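Long-range contacts in Blo t 1 allergen (Blomia tropicalis, PDB 5JT8), which is a mite allergen that probably cleaves proteins as a papain-family cysteine protease, with a propeptide of the inhibitory I29 family: residues A46-H51 against Y75-E80; L56-E61 against V68-N73. One frame throughout, in Å; residues are numbered along the deposited sequence.

Contacts 1 and 2 both pack the chain returning from helix 42-62 against that same helix, which lies in the I29 propeptide domain. Contact 1 takes its residues 46-51, contact 2 its residues 56-61. The returning chain meets them in reverse order, 68-73 first and 75-80 afterwards, so that contact 2 is nested inside the loop closed by contact 1. Their centres lie about 14 Å apart, and both sit toward one flank of the molecule. Contact 2 is apolar and aromatic, contact 1 largely polar, and together they join the helix to the loop that also bonds to the protease region at Arg-262 and Asn-263.

Contact 1: A46-H51 against Y75-E80; sequences ARREHH and YSDMSE
Arg-48 and His-51, one turn apart on helix 42-62, converge on the carbonyl of Asp-77, and here the packing is tight. NH1 of Arg-48 donates to Asp-77 O at 3.0 Å, from above the carbonyl plane and with an N-H...O angle of 155°. CB of His-51 comes within 3.2 Å of Asp-77 O, which lies at the edge of the imidazole. With CG of Arg-48 anti to its backbone N (chi1 -176°) and a bend at chi2, CD comes beside the carboxylate, 3.3 Å from OD2 of Asp-77; a further bend at chi3 turns NE. NE of Arg-48 and Asp-77 OD2 make a long salt bridge of charges alone, while OD2 has a firmer partner in Tyr-39 OH. CB of Ser-79 rests over the centre of the His-51 ring, a CH-pi contact at 3.8 Å from the centroid. The contact is looser where Arg-48, His-51 and Ser-79 remain partly exposed; His-51 ND1 has a weak hydrogen bond to OE1 of Glu-82. The type I turn from Tyr-75 to Met-78 packs on helix 42-62 and leads into helix 80-88, whose N-cap is Ser-79, while Phe-28 and Phe-31 of helix 28-34 touch Arg-48 and Asp-77 respectively.

Contact 2: L56-E61 against V68-N73; sequences LKWVEE and VEYAIN
Val-59 faces the returning chain and spreads its two methyls over it. CG1 lies 3.6 Å from Tyr-70 O, and CG2 meets CD1 of Ile-72 at 3.7 Å, the side chains crossing at about a right angle. The same CD1 of Ile-72 reaches the helix backbone at Leu-56 CA, also 3.7 Å away, while Ile-72 CG1, anti to its carbonyl carbon (chi1 -61°), touches CD1 of Leu-56 at 3.7 Å. The isoleucine tip therefore touches two residues one helical turn apart. Beside this aliphatic cluster, Trp-58 turns the edge of its six-membered ring to the face of Tyr-70 in a T-shaped pair, with centroids 5.1 Å apart and planes at 79°. CZ3 and CH2 do the touching, CZ3 standing 3.8 Å from Tyr-70 CG. In the next shell, the indole stacks on His-62 and meets Tyr-260 edge-to-face, and Asn-63 OD1 accepts the backbone N of Tyr-70. Backbone bonds from Glu-69 to Gly-265 and Asn-266, and from Ala-71 to Asn-263, tie the loop to the protease region. Across the interface, cohesion comes from van der Waals contact of apolar groups and one edge-to-face pair, whereas hydrogen bonding is left to the loop's other partners.

Contact 1: A46-H51 against Y75-E80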
ATOM      1  N   ALA A  46     -24.646  11.495 -11.764  1.00110.69           N
ATOM      2  CA  ALA A  46     -24.889  12.870 -11.337  1.00114.51           C
ATOM      3  C   ALA A  46     -24.137  13.175 -10.041  1.00113.54           C
ATOM      4  O   ALA A  46     -23.463  14.199  -9.925  1.00113.09           O
ATOM      5  CB  ALA A  46     -26.380  13.120 -11.162  1.00115.67           C
ATOM      6  N   ARG A  47     -24.242  12.264  -9.080  1.00112.52           N
ATOM      7  CA  ARG A  47     -23.536  12.378  -7.806  1.00111.05           C
ATOM      8  C   ARG A  47     -22.023  12.215  -7.971  1.00106.58           C
ATOM      9  O   ARG A  47     -21.258  12.400  -7.028  1.00102.85           O
ATOM     10  CB  ARG A  47     -24.056  11.322  -6.823  1.00111.50           C
ATOM     11  CG  ARG A  47     -24.520  11.861  -5.480  1.00113.47           C
ATOM     12  CD  ARG A  47     -26.016  11.645  -5.302  1.00118.15           C
ATOM     13  NE  ARG A  47     -26.348  10.232  -5.145  1.00119.38           N
ATOM     14  CZ  ARG A  47     -27.192   9.761  -4.231  1.00119.72           C
ATOM     15  NH1 ARG A  47     -27.792  10.595  -3.392  1.00120.17           N
ATOM     16  NH2 ARG A  47     -27.438   8.460  -4.158  1.00119.50           N
ATOM     17  N   ARG A  48     -21.604  11.886  -9.188  1.00106.25           N
ATOM     18  CA  ARG A  48     -20.278  11.343  -9.432  1.00100.84           C
ATOM     19  C   ARG A  48     -19.322  12.323 -10.115  1.00 99.07           C
ATOM     20  O   ARG A  48     -18.145  12.378  -9.760  1.00 98.33           O
ATOM     21  CB  ARG A  48     -20.420  10.062 -10.262  1.00102.11           C
ATOM     22  CG  ARG A  48     -19.145   9.316 -10.520  1.00100.67           C
ATOM     23  CD  ARG A  48     -18.539   8.794  -9.236  1.00100.73           C
ATOM     24  NE  ARG A  48     -19.315   7.769  -8.543  1.00100.33           N
ATOM     25  CZ  ARG A  48     -18.965   7.271  -7.358  1.00 98.41           C
ATOM     26  NH1 ARG A  48     -17.872   7.717  -6.754  1.00 99.48           N
ATOM     27  NH2 ARG A  48     -19.699   6.336  -6.773  1.00 95.33           N
ATOM     28  N   GLU A  49     -19.808  13.086 -11.092  1.00 97.59           N
ATOM     29  CA  GLU A  49     -18.929  14.033 -11.767  1.00 97.16           C
ATOM     30  C   GLU A  49     -18.738  15.284 -10.932  1.00 96.32           C
ATOM     31  O   GLU A  49     -17.789  16.029 -11.145  1.00 99.29           O
ATOM     32  CB  GLU A  49     -19.442  14.428 -13.150  1.00101.07           C
ATOM     33  CG  GLU A  49     -20.957  14.519 -13.381  1.00105.92           C
ATOM     34  CD  GLU A  49     -21.276  14.328 -14.882  1.00108.60           C
ATOM     35  OE1 GLU A  49     -20.844  13.299 -15.464  1.00109.91           O
ATOM     36  OE2 GLU A  49     -21.868  15.256 -15.513  1.00108.80           O
ATOM     37  N   HIS A  50     -19.621  15.499  -9.964  1.00 92.57           N
ATOM     38  CA  HIS A  50     -19.404  16.569  -8.997  1.00 90.93           C
ATOM     39  C   HIS A  50     -18.151  16.294  -8.167  1.00 88.12           C
ATOM     40  O   HIS A  50     -17.315  17.178  -7.957  1.00 88.96           O
ATOM     41  CB  HIS A  50     -20.614  16.732  -8.068  1.00 91.15           C
ATOM     42  CG  HIS A  50     -20.386  17.710  -6.949  1.00 92.09           C
ATOM     43  ND1 HIS A  50     -20.118  19.043  -7.174  1.00 93.59           N
ATOM     44  CD2 HIS A  50     -20.350  17.542  -5.605  1.00 92.10           C
ATOM     45  CE1 HIS A  50     -19.943  19.659  -6.018  1.00 94.82           C
ATOM     46  NE2 HIS A  50     -20.077  18.769  -5.049  1.00 94.88           N
ATOM     47  N   HIS A  51     -18.028  15.055  -7.701  1.00 82.22           N
ATOM     48  CA  HIS A  51     -16.838  14.640  -6.975  1.00 78.34           C
ATOM     49  C   HIS A  51     -15.614  14.720  -7.873  1.00 70.64           C
ATOM     50  O   HIS A  51     -14.553  15.139  -7.425  1.00 69.74           O
ATOM     51  CB  HIS A  51     -17.003  13.231  -6.412  1.00 76.00           C
ATOM     52  CG  HIS A  51     -17.952  13.158  -5.259  1.00 75.49           C
ATOM     53  ND1 HIS A  51     -18.501  11.974  -4.819  1.00 77.13           N
ATOM     54  CD2 HIS A  51     -18.461  14.128  -4.462  1.00 76.87           C
ATOM     55  CE1 HIS A  51     -19.301  12.216  -3.795  1.00 78.61           C
ATOM     56  NE2 HIS A  51     -19.293  13.515  -3.558  1.00 78.32           N
ATOM     57  N   TYR A  75      -9.436   6.914  -9.247  1.00 56.80           N
ATOM     58  CA  TYR A  75     -10.260   7.054  -8.056  1.00 55.28           C
ATOM     59  C   TYR A  75     -10.871   8.446  -7.898  1.00 55.11           C
ATOM     60  O   TYR A  75     -11.616   8.689  -6.952  1.00 52.99           O
ATOM     61  CB  TYR A  75      -9.430   6.741  -6.812  1.00 49.30           C
ATOM     62  CG  TYR A  75      -8.882   5.335  -6.741  1.00 51.41           C
ATOM     63  CD1 TYR A  75      -9.735   4.232  -6.756  1.00 50.48           C
ATOM     64  CD2 TYR A  75      -7.509   5.108  -6.612  1.00 42.11           C
ATOM     65  CE1 TYR A  75      -9.240   2.949  -6.678  1.00 50.39           C
ATOM     66  CE2 TYR A  75      -7.005   3.829  -6.530  1.00 45.29           C
ATOM     67  CZ  TYR A  75      -7.872   2.752  -6.561  1.00 49.66           C
ATOM     68  OH  TYR A  75      -7.369   1.474  -6.470  1.00 48.70           O
ATOM     69  N   SER A  76     -10.548   9.353  -8.817  1.00 59.42           N
ATOM     70  CA  SER A  76     -10.872  10.776  -8.661  1.00 62.27           C
ATOM     71  C   SER A  76     -12.363  11.102  -8.679  1.00 71.22           C
ATOM     72  O   SER A  76     -12.753  12.269  -8.568  1.00 75.37           O
ATOM     73  CB  SER A  76     -10.184  11.591  -9.758  1.00 61.90           C
ATOM     74  OG  SER A  76      -8.779  11.475  -9.676  1.00 59.49           O
ATOM     75  N   ASP A  77     -13.202  10.087  -8.825  1.00 71.96           N
ATOM     76  CA  ASP A  77     -14.634  10.325  -8.885  1.00 78.38           C
ATOM     77  C   ASP A  77     -15.304  10.091  -7.524  1.00 76.02           C
ATOM     78  O   ASP A  77     -16.512  10.263  -7.384  1.00 73.77           O
ATOM     79  CB  ASP A  77     -15.270   9.454  -9.979  1.00 83.88           C
ATOM     80  CG  ASP A  77     -15.051   7.962  -9.758  1.00 86.71           C
ATOM     81  OD1 ASP A  77     -14.034   7.582  -9.133  1.00 89.99           O
ATOM     82  OD2 ASP A  77     -15.896   7.165 -10.224  1.00 82.99           O
ATOM     83  N   MET A  78     -14.517   9.727  -6.515  1.00 71.69           N
ATOM     84  CA  MET A  78     -15.064   9.537  -5.177  1.00 65.63           C
ATOM     85  C   MET A  78     -14.680  10.689  -4.252  1.00 60.93           C
ATOM     86  O   MET A  78     -13.659  11.352  -4.451  1.00 55.86           O
ATOM     87  CB  MET A  78     -14.589   8.208  -4.579  1.00 65.08           C
ATOM     88  CG  MET A  78     -14.844   6.999  -5.460  1.00 65.43           C
ATOM     89  SD  MET A  78     -14.243   5.440  -4.768  1.00 61.10           S
ATOM     90  CE  MET A  78     -14.335   4.393  -6.218  1.00 65.04           C
ATOM     91  N   SER A  79     -15.499  10.927  -3.236  1.00 59.60           N
ATOM     92  CA  SER A  79     -15.147  11.890  -2.204  1.00 58.07           C
ATOM     93  C   SER A  79     -14.118  11.268  -1.269  1.00 56.25           C
ATOM     94  O   SER A  79     -13.865  10.067  -1.335  1.00 54.77           O
ATOM     95  CB  SER A  79     -16.386  12.329  -1.422  1.00 53.82           C
ATOM     96  OG  SER A  79     -17.020  11.217  -0.816  1.00 46.60           O
ATOM     97  N   GLU A  80     -13.531  12.077  -0.397  1.00 53.82           N
ATOM     98  CA  GLU A  80     -12.565  11.568   0.565  1.00 54.53           C
ATOM     99  C   GLU A  80     -13.198  10.480   1.435  1.00 57.72           C
ATOM    100  O   GLU A  80     -12.595   9.428   1.681  1.00 54.59           O
ATOM    101  CB  GLU A  80     -12.025  12.703   1.431  1.00 49.20           C
ATOM    102  CG  GLU A  80     -11.002  12.265   2.449  1.00 56.33           C
ATOM    103  CD  GLU A  80     -10.306  13.441   3.101  1.00 63.11           C
ATOM    104  OE1 GLU A  80      -9.644  13.243   4.145  1.00 67.23           O
ATOM    105  OE2 GLU A  80     -10.417  14.561   2.555  1.00 59.86           O
TER

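Contact 2: L56-E61 against V68-N73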
ATOM      1  N   LEU A  56     -10.945  17.457  -9.458  1.00 67.53           N
ATOM      2  CA  LEU A  56     -10.186  18.166 -10.484  1.00 67.68           C
ATOM      3  C   LEU A  56      -9.891  19.577 -10.016  1.00 65.52           C
ATOM      4  O   LEU A  56      -8.817  20.123 -10.276  1.00 64.60           O
ATOM      5  CB  LEU A  56     -10.940  18.209 -11.809  1.00 69.90           C
ATOM      6  CG  LEU A  56     -10.158  18.950 -12.899  1.00 71.84           C
ATOM      7  CD1 LEU A  56      -8.857  18.226 -13.218  1.00 75.18           C
ATOM      8  CD2 LEU A  56     -10.984  19.129 -14.143  1.00 71.18           C
ATOM      9  N   LYS A  57     -10.859  20.163  -9.321  1.00 68.21           N
ATOM     10  CA  LYS A  57     -10.674  21.477  -8.723  1.00 70.86           C
ATOM     11  C   LYS A  57      -9.505  21.454  -7.726  1.00 69.93           C
ATOM     12  O   LYS A  57      -8.622  22.313  -7.773  1.00 69.85           O
ATOM     13  CB  LYS A  57     -11.960  21.931  -8.036  1.00 70.85           C
ATOM     14  CG  LYS A  57     -11.943  23.367  -7.569  1.00 74.73           C
ATOM     15  CD  LYS A  57     -13.226  23.713  -6.828  1.00 80.99           C
ATOM     16  CE  LYS A  57     -13.324  25.200  -6.527  1.00 84.12           C
ATOM     17  NZ  LYS A  57     -14.657  25.540  -5.955  1.00 87.71           N
ATOM     18  N   TRP A  58      -9.495  20.463  -6.837  1.00 66.22           N
ATOM     19  CA  TRP A  58      -8.416  20.342  -5.854  1.00 63.85           C
ATOM     20  C   TRP A  58      -7.055  20.159  -6.526  1.00 61.57           C
ATOM     21  O   TRP A  58      -6.050  20.680  -6.048  1.00 63.32           O
ATOM     22  CB  TRP A  58      -8.669  19.176  -4.890  1.00 59.18           C
ATOM     23  CG  TRP A  58      -7.688  19.159  -3.750  1.00 59.16           C
ATOM     24  CD1 TRP A  58      -7.866  19.699  -2.505  1.00 59.34           C
ATOM     25  CD2 TRP A  58      -6.366  18.603  -3.757  1.00 54.75           C
ATOM     26  NE1 TRP A  58      -6.743  19.506  -1.737  1.00 51.84           N
ATOM     27  CE2 TRP A  58      -5.807  18.836  -2.482  1.00 54.88           C
ATOM     28  CE3 TRP A  58      -5.605  17.923  -4.714  1.00 52.58           C
ATOM     29  CZ2 TRP A  58      -4.522  18.418  -2.143  1.00 55.37           C
ATOM     30  CZ3 TRP A  58      -4.333  17.510  -4.377  1.00 54.55           C
ATOM     31  CH2 TRP A  58      -3.803  17.758  -3.100  1.00 57.98           C
ATOM     32  N   VAL A  59      -7.033  19.411  -7.628  1.00 58.88           N
ATOM     33  CA  VAL A  59      -5.795  19.118  -8.343  1.00 56.01           C
ATOM     34  C   VAL A  59      -5.194  20.378  -8.957  1.00 59.84           C
ATOM     35  O   VAL A  59      -4.027  20.683  -8.733  1.00 61.02           O
ATOM     36  CB  VAL A  59      -6.013  18.065  -9.459  1.00 52.79           C
ATOM     37  CG1 VAL A  59      -4.797  17.988 -10.376  1.00 48.86           C
ATOM     38  CG2 VAL A  59      -6.308  16.700  -8.857  1.00 50.24           C
ATOM     39  N   GLU A  60      -5.989  21.116  -9.721  1.00 66.19           N
ATOM     40  CA  GLU A  60      -5.464  22.290 -10.405  1.00 75.89           C
ATOM     41  C   GLU A  60      -4.997  23.370  -9.423  1.00 76.47           C
ATOM     42  O   GLU A  60      -4.003  24.056  -9.671  1.00 73.84           O
ATOM     43  CB  GLU A  60      -6.508  22.864 -11.368  1.00 82.66           C
ATOM     44  CG  GLU A  60      -5.954  23.901 -12.354  1.00 95.79           C
ATOM     45  CD  GLU A  60      -4.493  23.657 -12.740  1.00103.61           C
ATOM     46  OE1 GLU A  60      -4.172  22.565 -13.265  1.00106.35           O
ATOM     47  OE2 GLU A  60      -3.662  24.565 -12.519  1.00104.60           O
ATOM     48  N   GLU A  61      -5.695  23.508  -8.301  1.00 76.58           N
ATOM     49  CA  GLU A  61      -5.326  24.523  -7.322  1.00 78.53           C
ATOM     50  C   GLU A  61      -4.077  24.146  -6.535  1.00 74.52           C
ATOM     51  O   GLU A  61      -3.418  25.015  -5.966  1.00 75.25           O
ATOM     52  CB  GLU A  61      -6.481  24.791  -6.356  1.00 82.76           C
ATOM     53  CG  GLU A  61      -7.677  25.482  -6.997  1.00 90.86           C
ATOM     54  CD  GLU A  61      -8.797  25.741  -6.004  1.00 95.64           C
ATOM     55  OE1 GLU A  61      -8.560  26.446  -4.998  1.00100.21           O
ATOM     56  OE2 GLU A  61      -9.915  25.238  -6.229  1.00 94.09           O
ATOM     57  N   VAL A  68       5.444  20.175  -6.009  1.00 51.60           N
ATOM     58  CA  VAL A  68       4.926  18.815  -5.959  1.00 49.22           C
ATOM     59  C   VAL A  68       3.812  18.673  -6.978  1.00 49.17           C
ATOM     60  O   VAL A  68       2.919  19.513  -7.056  1.00 51.58           O
ATOM     61  CB  VAL A  68       4.411  18.441  -4.554  1.00 47.31           C
ATOM     62  CG1 VAL A  68       3.798  17.060  -4.569  1.00 50.01           C
ATOM     63  CG2 VAL A  68       5.550  18.517  -3.517  1.00 42.62           C
ATOM     64  N   GLU A  69       3.889  17.619  -7.775  1.00 45.15           N
ATOM     65  CA  GLU A  69       2.900  17.359  -8.805  1.00 49.99           C
ATOM     66  C   GLU A  69       1.702  16.607  -8.239  1.00 49.73           C
ATOM     67  O   GLU A  69       1.874  15.634  -7.499  1.00 40.55           O
ATOM     68  CB  GLU A  69       3.535  16.558  -9.932  1.00 58.39           C
ATOM     69  CG  GLU A  69       2.576  16.120 -11.017  1.00 63.11           C
ATOM     70  CD  GLU A  69       3.217  15.121 -11.968  1.00 66.21           C
ATOM     71  OE1 GLU A  69       4.117  14.374 -11.522  1.00 63.04           O
ATOM     72  OE2 GLU A  69       2.829  15.085 -13.155  1.00 68.41           O
ATOM     73  N   TYR A  70       0.493  17.070  -8.566  1.00 49.01           N
ATOM     74  CA  TYR A  70      -0.724  16.315  -8.259  1.00 50.04           C
ATOM     75  C   TYR A  70      -1.501  16.031  -9.542  1.00 52.93           C
ATOM     76  O   TYR A  70      -1.424  16.805 -10.497  1.00 48.51           O
ATOM     77  CB  TYR A  70      -1.599  17.064  -7.253  1.00 46.62           C
ATOM     78  CG  TYR A  70      -0.883  17.370  -5.965  1.00 42.87           C
ATOM     79  CD1 TYR A  70      -0.742  16.398  -4.989  1.00 42.91           C
ATOM     80  CD2 TYR A  70      -0.321  18.626  -5.737  1.00 40.40           C
ATOM     81  CE1 TYR A  70      -0.076  16.655  -3.815  1.00 44.54           C
ATOM     82  CE2 TYR A  70       0.352  18.894  -4.556  1.00 42.11           C
ATOM     83  CZ  TYR A  70       0.472  17.899  -3.601  1.00 41.31           C
ATOM     84  OH  TYR A  70       1.131  18.137  -2.420  1.00 40.79           O
ATOM     85  N   ALA A  71      -2.237  14.918  -9.576  1.00 49.47           N
ATOM     86  CA  ALA A  71      -2.957  14.540 -10.794  1.00 47.60           C
ATOM     87  C   ALA A  71      -4.133  13.595 -10.558  1.00 52.81           C
ATOM     88  O   ALA A  71      -4.066  12.683  -9.724  1.00 47.76           O
ATOM     89  CB  ALA A  71      -1.995  13.907 -11.794  1.00 39.07           C
ATOM     90  N   ILE A  72      -5.204  13.845 -11.307  1.00 52.65           N
ATOM     91  CA  ILE A  72      -6.339  12.941 -11.455  1.00 51.42           C
ATOM     92  C   ILE A  72      -5.914  11.479 -11.640  1.00 53.98           C
ATOM     93  O   ILE A  72      -4.915  11.195 -12.304  1.00 49.52           O
ATOM     94  CB  ILE A  72      -7.192  13.364 -12.679  1.00 70.55           C
ATOM     95  CG1 ILE A  72      -7.727  14.781 -12.488  1.00 67.64           C
ATOM     96  CG2 ILE A  72      -8.321  12.376 -12.938  1.00 72.04           C
ATOM     97  CD1 ILE A  72      -8.564  14.937 -11.238  1.00 68.03           C
ATOM     98  N   ASN A  73      -6.667  10.557 -11.049  1.00 51.63           N
ATOM     99  CA  ASN A  73      -6.492   9.144 -11.333  1.00 51.35           C
ATOM    100  C   ASN A  73      -7.825   8.403 -11.314  1.00 52.85           C
ATOM    101  O   ASN A  73      -8.892   9.020 -11.174  1.00 52.07           O
ATOM    102  CB  ASN A  73      -5.529   8.513 -10.330  1.00 49.87           C
ATOM    103  CG  ASN A  73      -5.920   8.806  -8.901  1.00 51.41           C
ATOM    104  OD1 ASN A  73      -6.974   8.364  -8.427  1.00 43.86           O
ATOM    105  ND2 ASN A  73      -5.071   9.558  -8.200  1.00 52.59           N
TER